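Long-range contact in hypothetical methylmalonyl-CoA decarboxylase alpha subunit (Sulfolobus tokodaii, PDB 1X0U), which is a putative carboxyl transferase subunit with a crotonase-like fold, found in an assembly of six protein chains: residues 327-341 with 361-373. Sequence-based numbering, arbitrary orientation.
Sequences VGIVANNPEEFGGSI and IPLISLVDTPGYV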
ATOM      1  N   VAL A 327      21.550  -9.476  20.176  1.00 10.00           N
ATOM      2  CA  VAL A 327      21.588 -10.592  19.255  1.00  8.80           C
ATOM      3  C   VAL A 327      20.945 -11.753  19.984  1.00  8.42           C
ATOM      4  O   VAL A 327      20.899 -11.774  21.208  1.00  9.16           O
ATOM      5  CB  VAL A 327      23.043 -11.003  18.849  1.00  8.98           C
ATOM      6  CG1 VAL A 327      23.771  -9.812  18.221  1.00  8.66           C
ATOM      7  CG2 VAL A 327      23.801 -11.519  20.058  1.00  4.33           C
ATOM      8  N   GLY A 328      20.418 -12.693  19.211  1.00  8.16           N
ATOM      9  CA  GLY A 328      19.824 -13.887  19.759  1.00  8.29           C
ATOM     10  C   GLY A 328      20.821 -14.939  19.332  1.00  9.76           C
ATOM     11  O   GLY A 328      21.383 -14.858  18.242  1.00  8.80           O
ATOM     12  N   ILE A 329      21.063 -15.925  20.174  1.00 11.32           N
ATOM     13  CA  ILE A 329      22.024 -16.944  19.825  1.00 11.44           C
ATOM     14  C   ILE A 329      21.425 -18.325  19.902  1.00 12.28           C
ATOM     15  O   ILE A 329      20.662 -18.626  20.816  1.00 11.74           O
ATOM     16  CB  ILE A 329      23.263 -16.844  20.737  1.00 12.56           C
ATOM     17  CG1 ILE A 329      24.057 -15.599  20.345  1.00 13.67           C
ATOM     18  CG2 ILE A 329      24.126 -18.102  20.619  1.00 13.17           C
ATOM     19  CD1 ILE A 329      25.209 -15.298  21.233  1.00 16.07           C
ATOM     20  N   VAL A 330      21.746 -19.144  18.906  1.00 10.99           N
ATOM     21  CA  VAL A 330      21.284 -20.520  18.850  1.00 10.58           C
ATOM     22  C   VAL A 330      22.577 -21.309  18.712  1.00 13.50           C
ATOM     23  O   VAL A 330      23.323 -21.131  17.738  1.00 13.61           O
ATOM     24  CB  VAL A 330      20.385 -20.769  17.629  1.00  8.76           C
ATOM     25  CG1 VAL A 330      19.876 -22.205  17.632  1.00  7.16           C
ATOM     26  CG2 VAL A 330      19.226 -19.803  17.648  1.00 10.27           C
ATOM     27  N   ALA A 331      22.854 -22.172  19.684  1.00 13.74           N
ATOM     28  CA  ALA A 331      24.097 -22.932  19.655  1.00 12.54           C
ATOM     29  C   ALA A 331      23.931 -24.341  20.195  1.00 10.67           C
ATOM     30  O   ALA A 331      23.397 -24.526  21.283  1.00 12.92           O
ATOM     31  CB  ALA A 331      25.158 -22.178  20.455  1.00 12.50           C
ATOM     32  N   ASN A 332      24.388 -25.331  19.434  1.00 11.19           N
ATOM     33  CA  ASN A 332      24.287 -26.724  19.850  1.00 11.46           C
ATOM     34  C   ASN A 332      25.149 -26.965  21.083  1.00 13.03           C
ATOM     35  O   ASN A 332      26.239 -26.405  21.212  1.00 13.49           O
ATOM     36  CB  ASN A 332      24.719 -27.644  18.717  1.00 11.02           C
ATOM     37  CG  ASN A 332      23.957 -27.372  17.435  1.00 12.75           C
ATOM     38  OD1 ASN A 332      22.738 -27.568  17.365  1.00 15.75           O
ATOM     39  ND2 ASN A 332      24.664 -26.899  16.422  1.00 11.92           N
ATOM     40  N   ASN A 333      24.643 -27.783  21.999  1.00 13.31           N
ATOM     41  CA  ASN A 333      25.353 -28.071  23.240  1.00 14.07           C
ATOM     42  C   ASN A 333      25.887 -29.491  23.200  1.00 14.45           C
ATOM     43  O   ASN A 333      25.121 -30.451  23.246  1.00 13.99           O
ATOM     44  CB  ASN A 333      24.408 -27.898  24.437  1.00 14.46           C
ATOM     45  CG  ASN A 333      25.115 -28.057  25.777  1.00 15.50           C
ATOM     46  OD1 ASN A 333      24.484 -28.009  26.838  1.00 16.30           O
ATOM     47  ND2 ASN A 333      26.421 -28.243  25.736  1.00 15.16           N
ATOM     48  N   PRO A 334      27.216 -29.639  23.102  1.00 15.42           N
ATOM     49  CA  PRO A 334      27.892 -30.942  23.049  1.00 15.68           C
ATOM     50  C   PRO A 334      27.675 -31.764  24.321  1.00 15.48           C
ATOM     51  O   PRO A 334      27.632 -32.992  24.285  1.00 17.64           O
ATOM     52  CB  PRO A 334      29.365 -30.564  22.874  1.00 16.28           C
ATOM     53  CG  PRO A 334      29.327 -29.198  22.257  1.00 16.78           C
ATOM     54  CD  PRO A 334      28.189 -28.540  23.000  1.00 15.94           C
ATOM     55  N   GLU A 335      27.536 -31.067  25.439  1.00 15.31           N
ATOM     56  CA  GLU A 335      27.348 -31.698  26.739  1.00 16.89           C
ATOM     57  C   GLU A 335      26.025 -32.445  26.952  1.00 16.24           C
ATOM     58  O   GLU A 335      25.892 -33.187  27.915  1.00 17.17           O
ATOM     59  CB  GLU A 335      27.536 -30.647  27.826  1.00 16.73           C
ATOM     60  CG  GLU A 335      28.946 -30.111  27.883  1.00 20.22           C
ATOM     61  CD  GLU A 335      29.090 -28.912  28.800  1.00 22.06           C
ATOM     62  OE1 GLU A 335      30.245 -28.585  29.141  1.00 24.25           O
ATOM     63  OE2 GLU A 335      28.057 -28.301  29.168  1.00 20.79           O
ATOM     64  N   GLU A 336      25.058 -32.265  26.056  1.00 14.33           N
ATOM     65  CA  GLU A 336      23.773 -32.962  26.185  1.00 14.83           C
ATOM     66  C   GLU A 336      23.421 -33.587  24.843  1.00 13.56           C
ATOM     67  O   GLU A 336      23.348 -32.886  23.845  1.00 15.48           O
ATOM     68  CB  GLU A 336      22.674 -31.981  26.634  1.00 12.53           C
ATOM     69  CG  GLU A 336      21.300 -32.602  26.865  1.00 12.15           C
ATOM     70  CD  GLU A 336      21.292 -33.683  27.943  1.00 13.95           C
ATOM     71  OE1 GLU A 336      22.140 -33.619  28.865  1.00 14.16           O
ATOM     72  OE2 GLU A 336      20.427 -34.592  27.875  1.00 13.85           O
ATOM     73  N   PHE A 337      23.208 -34.903  24.824  1.00 12.62           N
ATOM     74  CA  PHE A 337      22.884 -35.616  23.589  1.00 13.83           C
ATOM     75  C   PHE A 337      23.984 -35.420  22.521  1.00 14.70           C
ATOM     76  O   PHE A 337      23.754 -35.614  21.323  1.00 10.72           O
ATOM     77  CB  PHE A 337      21.530 -35.141  23.036  1.00 16.39           C
ATOM     78  CG  PHE A 337      20.338 -35.859  23.625  1.00 17.25           C
ATOM     79  CD1 PHE A 337      19.155 -35.173  23.884  1.00 18.50           C
ATOM     80  CD2 PHE A 337      20.394 -37.219  23.902  1.00 17.22           C
ATOM     81  CE1 PHE A 337      18.042 -35.839  24.414  1.00 18.81           C
ATOM     82  CE2 PHE A 337      19.291 -37.893  24.429  1.00 18.70           C
ATOM     83  CZ  PHE A 337      18.114 -37.199  24.686  1.00 16.25           C
ATOM     84  N   GLY A 338      25.181 -35.046  22.970  1.00 13.99           N
ATOM     85  CA  GLY A 338      26.278 -34.836  22.048  1.00 14.52           C
ATOM     86  C   GLY A 338      25.978 -33.723  21.062  1.00 13.69           C
ATOM     87  O   GLY A 338      26.614 -33.635  20.024  1.00 14.00           O
ATOM     88  N   GLY A 339      25.009 -32.870  21.386  1.00 12.86           N
ATOM     89  CA  GLY A 339      24.664 -31.777  20.494  1.00 11.57           C
ATOM     90  C   GLY A 339      23.648 -32.187  19.445  1.00 10.50           C
ATOM     91  O   GLY A 339      23.256 -31.389  18.606  1.00  9.37           O
ATOM     92  N   SER A 340      23.242 -33.449  19.478  1.00 11.99           N
ATOM     93  CA  SER A 340      22.253 -33.948  18.539  1.00 12.33           C
ATOM     94  C   SER A 340      20.961 -33.177  18.780  1.00 13.75           C
ATOM     95  O   SER A 340      20.588 -32.910  19.933  1.00 12.48           O
ATOM     96  CB  SER A 340      22.011 -35.439  18.760  1.00 11.46           C
ATOM     97  OG  SER A 340      23.214 -36.175  18.620  1.00 15.45           O
ATOM     98  N   ILE A 341      20.289 -32.810  17.698  1.00 12.55           N
ATOM     99  CA  ILE A 341      19.049 -32.070  17.819  1.00 16.47           C
ATOM    100  C   ILE A 341      17.938 -33.057  18.149  1.00 17.35           C
ATOM    101  O   ILE A 341      17.981 -34.228  17.754  1.00 17.68           O
ATOM    102  CB  ILE A 341      18.754 -31.255  16.530  1.00 18.57           C
ATOM    103  CG1 ILE A 341      17.254 -31.029  16.377  1.00 18.06           C
ATOM    104  CG2 ILE A 341      19.355 -31.954  15.328  1.00 22.46           C
ATOM    105  CD1 ILE A 341      16.685 -30.111  17.386  1.00 23.18           C
ATOM    106  N   ILE A 361      15.457  -8.923  16.062  1.00 10.53           N
ATOM    107  CA  ILE A 361      16.676  -9.286  16.753  1.00  9.80           C
ATOM    108  C   ILE A 361      17.546 -10.166  15.845  1.00  9.37           C
ATOM    109  O   ILE A 361      17.138 -11.249  15.434  1.00 10.59           O
ATOM    110  CB  ILE A 361      16.344 -10.016  18.080  1.00  9.63           C
ATOM    111  CG1 ILE A 361      15.672  -9.030  19.045  1.00  9.28           C
ATOM    112  CG2 ILE A 361      17.588 -10.614  18.682  1.00  6.23           C
ATOM    113  CD1 ILE A 361      15.207  -9.637  20.339  1.00 10.88           C
ATOM    114  N   PRO A 362      18.756  -9.695  15.501  1.00 10.15           N
ATOM    115  CA  PRO A 362      19.650 -10.481  14.642  1.00  9.88           C
ATOM    116  C   PRO A 362      19.939 -11.850  15.292  1.00 11.13           C
ATOM    117  O   PRO A 362      19.985 -11.963  16.523  1.00  9.61           O
ATOM    118  CB  PRO A 362      20.909  -9.614  14.570  1.00 11.31           C
ATOM    119  CG  PRO A 362      20.404  -8.235  14.781  1.00 10.38           C
ATOM    120  CD  PRO A 362      19.366  -8.400  15.852  1.00  9.55           C
ATOM    121  N   LEU A 363      20.144 -12.881  14.475  1.00 10.79           N
ATOM    122  CA  LEU A 363      20.420 -14.215  15.004  1.00 11.86           C
ATOM    123  C   LEU A 363      21.792 -14.790  14.664  1.00 11.96           C
ATOM    124  O   LEU A 363      22.219 -14.778  13.510  1.00 13.48           O
ATOM    125  CB  LEU A 363      19.364 -15.208  14.527  1.00 10.07           C
ATOM    126  CG  LEU A 363      17.954 -15.052  15.089  1.00 11.72           C
ATOM    127  CD1 LEU A 363      16.952 -15.761  14.161  1.00  9.64           C
ATOM    128  CD2 LEU A 363      17.908 -15.628  16.511  1.00  5.91           C
ATOM    129  N   ILE A 364      22.469 -15.310  15.678  1.00 10.70           N
ATOM    130  CA  ILE A 364      23.769 -15.925  15.474  1.00 10.37           C
ATOM    131  C   ILE A 364      23.713 -17.417  15.762  1.00 11.42           C
ATOM    132  O   ILE A 364      23.285 -17.831  16.843  1.00 11.11           O
ATOM    133  CB  ILE A 364      24.844 -15.314  16.395  1.00 12.61           C
ATOM    134  CG1 ILE A 364      25.036 -13.832  16.068  1.00 12.78           C
ATOM    135  CG2 ILE A 364      26.162 -16.057  16.217  1.00  9.89           C
ATOM    136  CD1 ILE A 364      25.457 -13.587  14.629  1.00 14.79           C
ATOM    137  N   SER A 365      24.146 -18.223  14.795  1.00 11.91           N
ATOM    138  CA  SER A 365      24.199 -19.667  14.982  1.00 12.64           C
ATOM    139  C   SER A 365      25.655 -20.105  15.206  1.00 13.38           C
ATOM    140  O   SER A 365      26.566 -19.667  14.501  1.00 12.61           O
ATOM    141  CB  SER A 365      23.651 -20.408  13.759  1.00 12.44           C
ATOM    142  OG  SER A 365      22.284 -20.123  13.545  1.00 14.10           O
ATOM    143  N   LEU A 366      25.856 -20.959  16.203  1.00 14.00           N
ATOM    144  CA  LEU A 366      27.167 -21.510  16.524  1.00 13.07           C
ATOM    145  C   LEU A 366      26.882 -22.992  16.399  1.00 12.62           C
ATOM    146  O   LEU A 366      26.101 -23.551  17.169  1.00 13.25           O
ATOM    147  CB  LEU A 366      27.578 -21.123  17.951  1.00 12.81           C
ATOM    148  CG  LEU A 366      27.660 -19.602  18.135  1.00 12.15           C
ATOM    149  CD1 LEU A 366      27.738 -19.233  19.605  1.00 14.58           C
ATOM    150  CD2 LEU A 366      28.849 -19.074  17.380  1.00 13.60           C
ATOM    151  N   VAL A 367      27.518 -23.629  15.423  1.00 13.07           N
ATOM    152  CA  VAL A 367      27.246 -25.026  15.132  1.00 10.94           C
ATOM    153  C   VAL A 367      28.229 -26.110  15.535  1.00 12.67           C
ATOM    154  O   VAL A 367      29.446 -25.962  15.394  1.00 12.15           O
ATOM    155  CB  VAL A 367      26.976 -25.194  13.612  1.00  9.78           C
ATOM    156  CG1 VAL A 367      26.524 -26.626  13.305  1.00  8.61           C
ATOM    157  CG2 VAL A 367      25.933 -24.174  13.160  1.00  8.93           C
ATOM    158  N   ASP A 368      27.659 -27.217  16.008  1.00 12.22           N
ATOM    159  CA  ASP A 368      28.397 -28.414  16.392  1.00 13.79           C
ATOM    160  C   ASP A 368      27.362 -29.471  16.717  1.00 12.70           C
ATOM    161  O   ASP A 368      27.114 -29.794  17.868  1.00 12.48           O
ATOM    162  CB  ASP A 368      29.306 -28.170  17.605  1.00 14.58           C
ATOM    163  CG  ASP A 368      30.228 -29.349  17.878  1.00 15.81           C
ATOM    164  OD1 ASP A 368      30.299 -30.260  17.019  1.00 14.74           O
ATOM    165  OD2 ASP A 368      30.884 -29.363  18.946  1.00 16.36           O
ATOM    166  N   THR A 369      26.741 -29.994  15.673  1.00 14.12           N
ATOM    167  CA  THR A 369      25.708 -31.000  15.824  1.00 14.92           C
ATOM    168  C   THR A 369      25.918 -32.113  14.802  1.00 14.58           C
ATOM    169  O   THR A 369      26.136 -31.849  13.617  1.00 16.63           O
ATOM    170  CB  THR A 369      24.302 -30.363  15.656  1.00 14.55           C
ATOM    171  OG1 THR A 369      23.301 -31.386  15.699  1.00 15.03           O
ATOM    172  CG2 THR A 369      24.207 -29.594  14.334  1.00 14.36           C
ATOM    173  N   PRO A 370      25.873 -33.373  15.255  1.00 13.25           N
ATOM    174  CA  PRO A 370      26.054 -34.565  14.428  1.00 13.84           C
ATOM    175  C   PRO A 370      24.768 -35.066  13.778  1.00 14.81           C
ATOM    176  O   PRO A 370      24.800 -35.984  12.960  1.00 13.64           O
ATOM    177  CB  PRO A 370      26.597 -35.572  15.427  1.00 14.03           C
ATOM    178  CG  PRO A 370      25.759 -35.271  16.626  1.00 13.23           C
ATOM    179  CD  PRO A 370      25.777 -33.750  16.680  1.00 12.51           C
ATOM    180  N   GLY A 371      23.634 -34.473  14.148  1.00 15.23           N
ATOM    181  CA  GLY A 371      22.365 -34.911  13.592  1.00 14.02           C
ATOM    182  C   GLY A 371      21.268 -34.917  14.640  1.00 13.22           C
ATOM    183  O   GLY A 371      21.297 -34.114  15.555  1.00 12.65           O
ATOM    184  N   TYR A 372      20.310 -35.833  14.517  1.00 14.57           N
ATOM    185  CA  TYR A 372      19.193 -35.912  15.454  1.00 15.15           C
ATOM    186  C   TYR A 372      19.260 -37.132  16.356  1.00 16.25           C
ATOM    187  O   TYR A 372      19.954 -38.092  16.048  1.00 18.63           O
ATOM    188  CB  TYR A 372      17.861 -35.920  14.683  1.00 14.08           C
ATOM    189  CG  TYR A 372      17.647 -34.671  13.850  1.00 17.01           C
ATOM    190  CD1 TYR A 372      18.414 -34.435  12.701  1.00 15.20           C
ATOM    191  CD2 TYR A 372      16.756 -33.674  14.266  1.00 15.37           C
ATOM    192  CE1 TYR A 372      18.308 -33.230  12.004  1.00 15.96           C
ATOM    193  CE2 TYR A 372      16.645 -32.479  13.579  1.00 15.87           C
ATOM    194  CZ  TYR A 372      17.429 -32.259  12.456  1.00 17.54           C
ATOM    195  OH  TYR A 372      17.385 -31.044  11.829  1.00 17.37           O
ATOM    196  N   VAL A 373      18.538 -37.083  17.476  1.00 17.69           N
ATOM    197  CA  VAL A 373      18.484 -38.202  18.417  1.00 17.64           C
ATOM    198  C   VAL A 373      17.652 -39.303  17.775  1.00 18.16           C
ATOM    199  O   VAL A 373      16.488 -39.101  17.453  1.00 16.40           O
ATOM    200  CB  VAL A 373      17.827 -37.787  19.747  1.00 18.18           C
ATOM    201  CG1 VAL A 373      17.566 -39.016  20.612  1.00 18.62           C
ATOM    202  CG2 VAL A 373      18.726 -36.802  20.476  1.00 17.65           C
TER
HETATM  203  O   HOH W   1      28.515 -31.633  19.641  1.00 21.91           O
HETATM  204  O   HOH W   2      22.813 -37.148  16.128  1.00 17.02           O
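I361 lays CG2 against the G328 backbone just ahead of the parallel pairing of strands 327-332 and 363-369. P362 opens that pairing: its carbonyl O takes the N-H of G328 at 2.8 Å. L363 brings CD2 close over G328, where glycine leaves room for this methyl. I364 then grips with both backbone polar atoms, N to G328 O and O to V330 N, while its branched side chain, suited to a strand, runs alongside I329. L366 N continues the pattern to V330 O at 3.0 Å. On the same face as I364, L366 rests CB on A331 CB at 3.6 Å, a close approach that the small alanine permits, and carries CD1 to I329 CG2.

Where strand 327-332 has given way to a loop, D368 O is bridged to G338 O by a water that donates to both. T369 OG1, anti to its own N (chi1 175°), swings across to donate to G339 O from above the carbonyl plane. G371, with backbone angles that suit a residue lacking CB, offers its O to I341 N at 2.7 Å. The Y372 side chain lies side by side with that of I341, and V373 N returns a bond to I341 O as its CG2 sits over the F337 ring, 3.7 Å from the centroid.

The two strands and helix 343-358 form a beta-alpha-beta unit; strands 315-322 and 401-406 flank the pair, helix 291-298 covers A331 and L366, and helix 383-396 covers L363 and S365.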